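PDB 4Y9V: particle-associated lyase from Acinetobacter bacteriophage AP22, which probably cleaves the capsular polysaccharide of Acinetobacter baumannii as a trimeric phage tailspike with a pectin lyase-like beta-helix. Local coordinates for residues S59-T64 with I85-I90. Numbering follows the deposited sequence.
Sequences SEDIST and IVNSLI
Asp61 and Ser63 take hold of the turn at Asn87 and Ser88 through their side chains. Asp61 OD1 accepts a nearly straight bond from Asn87 N (3.1 Å, 168°). The same oxygen accepts from Ser63 N, closing an Asx turn that leads into helix 63-71, and from Ser63 OG at 2.7 Å. The two backbone N-H groups approach from opposite faces of the carboxylate plane, whereas the hydroxyl lies on the syn side, closer to that plane. CG of Asp61 is anti to its backbone N (chi1 -176°), on the side of Asn87. Three donors thus grip OD1 and would favour a charged carboxylate. Ser63 OG, while donating to Asp61 OD1, accepts from Ser88 N at 3.0 Å, so the hydroxyl links the two segments.

Between the backbones, Ile62 N donates to Ile85 O (2.9 Å, 173°). Water also bridges Glu60 O to Ile85 N. Two further waters sit on Asp61 OD2; one reaches Ser88 OG, the other Asn87 OD1.

Apolar contact is modest. Ile85 CG2 lies against Asp61 CA at 3.7 Å, and Ile62 CG1 meets Val86 CG2 at 3.8 Å.

The contact joins the start of helix 63-71 to the bend between strands 83-85 and 89-92, near the N-terminal end of the beta-helix. Ile62 also packs on helix 47-54. Val86 reaches Leu66 of helix 63-71 and Phe106 and Phe108 of strand 105-109.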
ATOM      1  N   SER A  59     -36.225 -34.167  -4.735  1.00  7.09           N
ATOM      2  CA  SER A  59     -36.567 -33.929  -3.345  1.00  7.12           C
ATOM      3  C   SER A  59     -35.877 -34.903  -2.383  1.00  7.15           C
ATOM      4  O   SER A  59     -36.037 -34.739  -1.176  1.00  8.23           O
ATOM      5  CB  SER A  59     -38.061 -34.010  -3.165  1.00  8.08           C
ATOM      6  OG  SER A  59     -38.511 -35.267  -3.633  1.00  8.45           O
ATOM      7  N   GLU A  60     -35.202 -35.922  -2.887  1.00  7.06           N
ATOM      8  CA  GLU A  60     -34.577 -36.970  -2.091  1.00  7.63           C
ATOM      9  C   GLU A  60     -33.095 -36.679  -1.911  1.00  6.51           C
ATOM     10  O   GLU A  60     -32.527 -35.831  -2.586  1.00  7.94           O
ATOM     11  CB  GLU A  60     -34.775 -38.341  -2.774  1.00  8.79           C
ATOM     12  CG  GLU A  60     -36.242 -38.769  -2.723  1.00  9.71           C
ATOM     13  CD  GLU A  60     -36.546 -40.026  -3.480  1.00 11.20           C
ATOM     14  OE1 GLU A  60     -35.933 -40.387  -4.532  1.00 10.57           O
ATOM     15  OE2 GLU A  60     -37.634 -40.568  -3.105  1.00 25.97           O
ATOM     16  N   ASP A  61     -32.430 -37.410  -1.012  1.00  6.82           N
ATOM     17  CA  ASP A  61     -30.977 -37.302  -0.899  1.00  6.22           C
ATOM     18  C   ASP A  61     -30.328 -37.651  -2.240  1.00  6.44           C
ATOM     19  O   ASP A  61     -30.562 -38.742  -2.776  1.00  7.36           O
ATOM     20  CB  ASP A  61     -30.517 -38.273   0.209  1.00  6.70           C
ATOM     21  CG  ASP A  61     -29.045 -38.253   0.549  1.00  6.82           C
ATOM     22  OD1 ASP A  61     -28.294 -37.410   0.029  1.00  6.62           O
ATOM     23  OD2 ASP A  61     -28.649 -39.088   1.399  1.00 11.92           O
ATOM     24  N   ILE A  62     -29.514 -36.742  -2.760  1.00  5.79           N
ATOM     25  CA  ILE A  62     -28.848 -36.936  -4.026  1.00  5.87           C
ATOM     26  C   ILE A  62     -27.390 -37.376  -3.872  1.00  5.78           C
ATOM     27  O   ILE A  62     -26.672 -37.426  -4.863  1.00  6.28           O
ATOM     28  CB  ILE A  62     -28.945 -35.692  -4.935  1.00  6.00           C
ATOM     29  CG1 ILE A  62     -28.092 -34.527  -4.419  1.00  6.10           C
ATOM     30  CG2 ILE A  62     -30.392 -35.303  -5.187  1.00  7.08           C
ATOM     31  CD1 ILE A  62     -27.839 -33.448  -5.456  1.00  6.81           C
ATOM     32  N   SER A  63     -26.982 -37.751  -2.657  1.00  5.66           N
ATOM     33  CA  SER A  63     -25.593 -38.190  -2.454  1.00  6.15           C
ATOM     34  C   SER A  63     -25.158 -39.280  -3.437  1.00  6.06           C
ATOM     35  O   SER A  63     -24.054 -39.203  -4.000  1.00  6.42           O
ATOM     36  CB  SER A  63     -25.422 -38.711  -1.050  1.00  6.33           C
ATOM     37  OG  SER A  63     -25.610 -37.676  -0.082  1.00  6.61           O
ATOM     38  N   THR A  64     -25.985 -40.293  -3.633  1.00  6.07           N
ATOM     39  CA  THR A  64     -25.585 -41.373  -4.526  1.00  6.66           C
ATOM     40  C   THR A  64     -25.457 -40.867  -5.946  1.00  6.00           C
ATOM     41  O   THR A  64     -24.660 -41.436  -6.749  1.00  6.57           O
ATOM     42  CB  THR A  64     -26.537 -42.579  -4.513  1.00  7.61           C
ATOM     43  OG1 THR A  64     -27.828 -42.188  -4.951  1.00  9.05           O
ATOM     44  CG2 THR A  64     -26.557 -43.263  -3.169  1.00  9.78           C
ATOM     45  N   ILE A  85     -31.019 -32.152  -0.967  1.00  5.48           N
ATOM     46  CA  ILE A  85     -30.485 -32.846   0.195  1.00  5.73           C
ATOM     47  C   ILE A  85     -29.212 -33.601  -0.198  1.00  5.21           C
ATOM     48  O   ILE A  85     -29.214 -34.358  -1.175  1.00  5.83           O
ATOM     49  CB  ILE A  85     -31.538 -33.808   0.742  1.00  6.05           C
ATOM     50  CG1 ILE A  85     -32.737 -33.040   1.268  1.00  7.71           C
ATOM     51  CG2 ILE A  85     -30.947 -34.733   1.782  1.00  6.75           C
ATOM     52  CD1 ILE A  85     -33.944 -33.912   1.607  1.00 10.01           C
ATOM     53  N   VAL A  86     -28.133 -33.413   0.583  1.00  5.21           N
ATOM     54  CA  VAL A  86     -26.888 -34.132   0.405  1.00  5.38           C
ATOM     55  C   VAL A  86     -26.413 -34.569   1.801  1.00  5.43           C
ATOM     56  O   VAL A  86     -25.713 -33.839   2.495  1.00  6.06           O
ATOM     57  CB  VAL A  86     -25.793 -33.312  -0.296  1.00  5.65           C
ATOM     58  CG1 VAL A  86     -24.549 -34.147  -0.490  1.00  6.34           C
ATOM     59  CG2 VAL A  86     -26.294 -32.734  -1.615  1.00  6.38           C
ATOM     60  N   ASN A  87     -26.818 -35.784   2.231  1.00  5.62           N
ATOM     61  CA  ASN A  87     -26.488 -36.215   3.573  1.00  5.99           C
ATOM     62  C   ASN A  87     -25.098 -36.806   3.732  1.00  5.86           C
ATOM     63  O   ASN A  87     -24.626 -36.947   4.861  1.00  7.08           O
ATOM     64  CB  ASN A  87     -27.564 -37.180   4.091  1.00  7.97           C
ATOM     65  CG  ASN A  87     -28.875 -36.448   4.403  1.00 12.24           C
ATOM     66  OD1 ASN A  87     -29.911 -37.106   4.244  1.00 18.11           O
ATOM     67  ND2 ASN A  87     -28.775 -35.258   4.888  1.00 14.90           N
ATOM     68  N   SER A  88     -24.433 -37.167   2.639  1.00  5.91           N
ATOM     69  CA  SER A  88     -23.102 -37.725   2.693  1.00  5.87           C
ATOM     70  C   SER A  88     -22.015 -36.653   2.541  1.00  5.64           C
ATOM     71  O   SER A  88     -22.227 -35.574   1.982  1.00  5.98           O
ATOM     72  CB  SER A  88     -22.930 -38.753   1.584  1.00  6.67           C
ATOM     73  OG  SER A  88     -23.765 -39.866   1.734  1.00  8.18           O
ATOM     74  N   LEU A  89     -20.840 -37.021   3.023  1.00  5.99           N
ATOM     75  CA  LEU A  89     -19.602 -36.306   2.732  1.00  5.75           C
ATOM     76  C   LEU A  89     -19.135 -36.746   1.356  1.00  6.11           C
ATOM     77  O   LEU A  89     -18.768 -37.909   1.175  1.00  7.24           O
ATOM     78  CB  LEU A  89     -18.567 -36.589   3.826  1.00  6.48           C
ATOM     79  CG  LEU A  89     -17.199 -35.954   3.578  1.00  8.02           C
ATOM     80  CD1 LEU A  89     -17.295 -34.429   3.530  1.00  8.36           C
ATOM     81  CD2 LEU A  89     -16.234 -36.368   4.667  1.00 10.44           C
ATOM     82  N   ILE A  90     -19.187 -35.846   0.387  1.00  5.62           N
ATOM     83  CA  ILE A  90     -18.834 -36.122  -0.994  1.00  5.62           C
ATOM     84  C   ILE A  90     -17.333 -35.756  -1.142  1.00  6.21           C
ATOM     85  O   ILE A  90     -16.973 -34.602  -0.955  1.00  6.76           O
ATOM     86  CB  ILE A  90     -19.677 -35.354  -1.991  1.00  6.20           C
ATOM     87  CG1 ILE A  90     -21.166 -35.476  -1.678  1.00  6.34           C
ATOM     88  CG2 ILE A  90     -19.347 -35.789  -3.415  1.00  7.21           C
ATOM     89  CD1 ILE A  90     -21.726 -36.888  -1.727  1.00  7.13           C
TER
HETATM   90  O   HOH W   1     -33.285 -33.114  -2.368  0.62  6.21           O
HETATM   91  O   HOH W   2     -32.934 -33.283  -2.843  0.38  6.89           O
HETATM   92  O   HOH W   3     -26.447 -40.173   2.224  0.71 10.07           O
HETATM   93  O   HOH W   4     -30.238 -39.759   3.456  1.00 23.97           O